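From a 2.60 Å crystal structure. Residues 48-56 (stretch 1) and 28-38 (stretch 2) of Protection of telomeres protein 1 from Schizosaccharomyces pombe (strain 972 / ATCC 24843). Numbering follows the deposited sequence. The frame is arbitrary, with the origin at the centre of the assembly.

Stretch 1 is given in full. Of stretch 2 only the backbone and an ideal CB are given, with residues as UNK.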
# COMPACT_ATOMS: atom_id res chain seq x y z
N PRO A 48 -1.60 -15.21 11.41
CA PRO A 48 -1.18 -13.83 11.13
C PRO A 48 0.28 -13.58 11.48
O PRO A 48 0.76 -14.02 12.53
CB PRO A 48 -2.13 -12.97 11.98
CG PRO A 48 -2.54 -13.88 13.11
CD PRO A 48 -2.56 -15.28 12.53
N ARG A 49 0.99 -12.90 10.58
CA ARG A 49 2.41 -12.60 10.71
C ARG A 49 2.62 -11.09 10.60
O ARG A 49 1.74 -10.36 10.16
CB ARG A 49 3.22 -13.35 9.64
CG ARG A 49 3.17 -14.87 9.76
CD ARG A 49 4.26 -15.55 8.95
NE ARG A 49 3.99 -15.63 7.52
CZ ARG A 49 4.89 -15.94 6.58
NH1 ARG A 49 6.15 -16.19 6.92
NH2 ARG A 49 4.53 -15.98 5.31
N LYS A 50 3.82 -10.64 11.00
CA LYS A 50 4.15 -9.22 11.06
C LYS A 50 5.61 -9.07 10.62
O LYS A 50 6.51 -9.50 11.33
CB LYS A 50 3.97 -8.75 12.51
CG LYS A 50 3.26 -7.42 12.74
CD LYS A 50 2.66 -7.34 14.13
CE LYS A 50 1.79 -6.12 14.39
NZ LYS A 50 2.49 -5.09 15.19
N HIS A 51 5.82 -8.49 9.43
CA HIS A 51 7.15 -8.44 8.81
C HIS A 51 7.62 -7.01 8.61
O HIS A 51 6.84 -6.06 8.69
CB HIS A 51 7.17 -9.16 7.45
CG HIS A 51 6.44 -10.46 7.39
ND1 HIS A 51 7.02 -11.66 7.76
CD2 HIS A 51 5.19 -10.75 6.97
CE1 HIS A 51 6.15 -12.63 7.59
NE2 HIS A 51 5.02 -12.10 7.10
N ARG A 52 8.91 -6.87 8.30
CA ARG A 52 9.56 -5.59 8.02
C ARG A 52 10.36 -5.73 6.73
O ARG A 52 11.09 -6.70 6.56
CB ARG A 52 10.52 -5.25 9.16
CG ARG A 52 11.02 -3.82 9.16
CD ARG A 52 11.80 -3.56 10.43
NE ARG A 52 13.20 -3.26 10.17
CZ ARG A 52 13.71 -2.04 10.19
NH1 ARG A 52 12.94 -1.00 10.48
NH2 ARG A 52 14.99 -1.85 9.93
N LEU A 53 10.22 -4.75 5.83
CA LEU A 53 10.86 -4.84 4.53
C LEU A 53 11.52 -3.51 4.16
O LEU A 53 11.04 -2.46 4.56
CB LEU A 53 9.82 -5.21 3.47
CG LEU A 53 8.94 -6.42 3.78
CD1 LEU A 53 7.59 -5.96 4.27
CD2 LEU A 53 8.77 -7.28 2.54
N ARG A 54 12.61 -3.59 3.40
CA ARG A 54 13.23 -2.43 2.78
C ARG A 54 12.89 -2.49 1.29
O ARG A 54 13.27 -3.44 0.60
CB ARG A 54 14.74 -2.41 3.01
CG ARG A 54 15.38 -1.07 2.70
CD ARG A 54 16.84 -0.97 3.09
NE ARG A 54 17.07 -1.37 4.47
CZ ARG A 54 17.50 -0.57 5.44
NH1 ARG A 54 17.78 0.69 5.18
NH2 ARG A 54 17.67 -1.05 6.66
N VAL A 55 12.17 -1.46 0.82
CA VAL A 55 11.32 -1.66 -0.34
C VAL A 55 11.29 -0.42 -1.24
O VAL A 55 11.71 0.67 -0.84
CB VAL A 55 9.92 -2.10 0.13
CG1 VAL A 55 8.87 -1.00 0.09
CG2 VAL A 55 9.45 -3.36 -0.57
N GLN A 56 10.80 -0.63 -2.46
CA GLN A 56 10.66 0.37 -3.51
C GLN A 56 9.26 0.20 -4.10
O GLN A 56 8.81 -0.93 -4.28
CB GLN A 56 11.65 0.03 -4.61
CG GLN A 56 12.46 1.21 -5.13
CD GLN A 56 13.41 0.78 -6.23
OE1 GLN A 56 13.54 -0.41 -6.55
NE2 GLN A 56 14.09 1.75 -6.82
N UNK A 28 10.21 -3.85 17.22
CA UNK A 28 11.28 -4.81 17.44
C UNK A 28 11.37 -5.82 16.30
O UNK A 28 12.14 -6.77 16.38
CB UNK A 28 11.07 -5.54 18.77
N UNK A 29 10.57 -5.63 15.24
CA UNK A 29 10.60 -6.52 14.08
C UNK A 29 11.92 -6.32 13.33
O UNK A 29 12.40 -5.19 13.23
CB UNK A 29 9.41 -6.26 13.16
N UNK A 30 12.46 -7.41 12.78
CA UNK A 30 13.71 -7.35 12.04
C UNK A 30 13.45 -7.53 10.54
O UNK A 30 12.39 -7.99 10.13
CB UNK A 30 14.68 -8.42 12.55
N UNK A 31 14.46 -7.16 9.74
CA UNK A 31 14.36 -7.04 8.30
C UNK A 31 14.45 -8.43 7.64
O UNK A 31 15.43 -9.14 7.83
CB UNK A 31 15.46 -6.11 7.77
N UNK A 32 13.40 -8.78 6.88
CA UNK A 32 13.37 -9.98 6.04
C UNK A 32 13.10 -9.57 4.59
O UNK A 32 13.18 -8.39 4.26
CB UNK A 32 12.31 -10.97 6.53
N UNK A 33 12.80 -10.55 3.72
CA UNK A 33 12.58 -10.27 2.31
C UNK A 33 11.23 -10.81 1.84
O UNK A 33 10.63 -11.66 2.50
CB UNK A 33 13.71 -10.87 1.47
N UNK A 34 10.79 -10.32 0.67
CA UNK A 34 9.54 -10.73 0.06
C UNK A 34 9.66 -12.18 -0.42
O UNK A 34 8.66 -12.90 -0.44
CB UNK A 34 9.17 -9.80 -1.10
N UNK A 35 10.88 -12.59 -0.78
CA UNK A 35 11.12 -13.96 -1.19
C UNK A 35 10.82 -14.91 -0.03
O UNK A 35 10.18 -15.94 -0.23
CB UNK A 35 12.56 -14.13 -1.67
N UNK A 36 11.27 -14.54 1.17
CA UNK A 36 11.09 -15.32 2.39
C UNK A 36 9.61 -15.43 2.73
O UNK A 36 9.14 -16.50 3.15
CB UNK A 36 11.86 -14.69 3.55
N UNK A 37 8.87 -14.33 2.54
CA UNK A 37 7.46 -14.25 2.88
C UNK A 37 6.66 -15.22 2.02
O UNK A 37 5.75 -15.88 2.51
CB UNK A 37 6.94 -12.82 2.70
N UNK A 38 7.01 -15.31 0.72
CA UNK A 38 6.25 -16.12 -0.22
C UNK A 38 6.80 -17.55 -0.28
O UNK A 38 6.04 -18.48 -0.53
CB UNK A 38 6.28 -15.48 -1.61

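Position 28 points its CA-to-CB bond away from the strand and has nothing of it within reach, so the contact sets no rule; it is S28. At position 29 the bond points toward the strand, and the ideal CB lies 4.3 Å from R52 CB, with the backbone of K50 and H51 just beyond. A branched or long apolar chain would cover that ground. L29 does so: its CD1 comes 4.3 Å from K50 CG and its CD2 4.1 Å from K50 O.

Position 30 points away, and a polar or charged chain suits it; it is K30, whose carbonyl O, 3.5 Å from R52 CB, makes the nearer contact.

At position 31 the bond runs sideways, the ideal CB 4.4 Å from R52 NE. A chain of some length could turn back along the strand toward R54, and leucine, methionine or a longer polar residue would all be plausible. L31, chi1 t and chi2 p, brings CD1 to 3.4 Å from R54 N and CD2 to 4.0 Å from R54 NE, at the edge of that guanidinium.

Position 32 is held by its backbone: N donates a hydrogen bond to R52 O (3.1 Å, nearly straight at 167°), a bond open to any residue but proline. Its CB, sideways near H51, favours something small or polar. T32 places OG1 4.2 Å from H51 CB.

Position 33 points away and directly precedes the helix, where serine, threonine, aspartate or asparagine are usual. T33 is the N-cap residue.

Position 34 opens the helix with CB 4.4 Å from L53 CD2 and V55 farther along, a call for a mid-sized apolar chain. I34, m and t, packs CG1 3.3 Å from L53 CD2 and reaches V55 CG2 with CD1 at 4.1 Å.

Positions 35 and 36 have no contact with the strand and tolerate small polar residues: S35 and T36, whose OG1 shares a 3.0 Å hydrogen bond with T33 OG1.

Position 37 stands one turn after 33, its N bonded to T33 O at 3.2 Å. The ideal CB lies 4.8 Å from R49 NH2 and 4.9 Å from H51 NE2, so polar chains might seem eligible, but an aliphatic one can lie on the imidazole and still reach L53. I37 sets CG1 3.8 Å from the H51 ring centroid, almost on its normal, and CD1 3.7 Å from L53 CD2. Its carbonyl O accepts a 3.1 Å hydrogen bond from R49 NH2.

Position 38 turns away, leaving the choice open; it is L38.

Stretch 2 28-38: SLKLTTISTIL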
# COMPACT_ATOMS: atom_id res chain seq x y z
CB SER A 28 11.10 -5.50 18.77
OG SER A 28 10.95 -4.56 19.82
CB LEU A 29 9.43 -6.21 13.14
CG LEU A 29 8.08 -5.92 13.78
CD1 LEU A 29 7.08 -5.47 12.72
CD2 LEU A 29 7.55 -7.12 14.54
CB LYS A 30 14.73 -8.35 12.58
CG LYS A 30 15.90 -7.72 13.33
CD LYS A 30 17.01 -8.69 13.69
CE LYS A 30 16.81 -9.37 15.03
NZ LYS A 30 17.01 -8.44 16.17
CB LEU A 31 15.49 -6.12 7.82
CG LEU A 31 15.60 -5.88 6.32
CD1 LEU A 31 14.34 -5.23 5.78
CD2 LEU A 31 16.82 -5.02 5.99
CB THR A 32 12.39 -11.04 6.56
OG1 THR A 32 11.07 -10.50 6.50
CG2 THR A 32 12.70 -11.54 7.95
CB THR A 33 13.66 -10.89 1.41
OG1 THR A 33 13.51 -12.31 1.48
CG2 THR A 33 15.07 -10.48 1.77
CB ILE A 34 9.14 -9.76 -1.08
CG1 ILE A 34 8.84 -8.35 -0.54
CG2 ILE A 34 7.96 -10.30 -1.88
CD1 ILE A 34 8.70 -7.28 -1.60
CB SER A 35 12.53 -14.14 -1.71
OG SER A 35 12.63 -15.33 -2.48
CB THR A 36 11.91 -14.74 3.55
OG1 THR A 36 13.28 -14.73 3.16
CG2 THR A 36 11.77 -15.53 4.84
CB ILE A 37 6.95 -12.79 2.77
CG1 ILE A 37 7.45 -11.93 3.94
CG2 ILE A 37 5.43 -12.73 2.64
CD1 ILE A 37 7.19 -10.45 3.77
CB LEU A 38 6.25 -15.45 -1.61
CG LEU A 38 5.68 -14.03 -1.69
CD1 LEU A 38 5.79 -13.47 -3.10
CD2 LEU A 38 4.24 -13.96 -1.21
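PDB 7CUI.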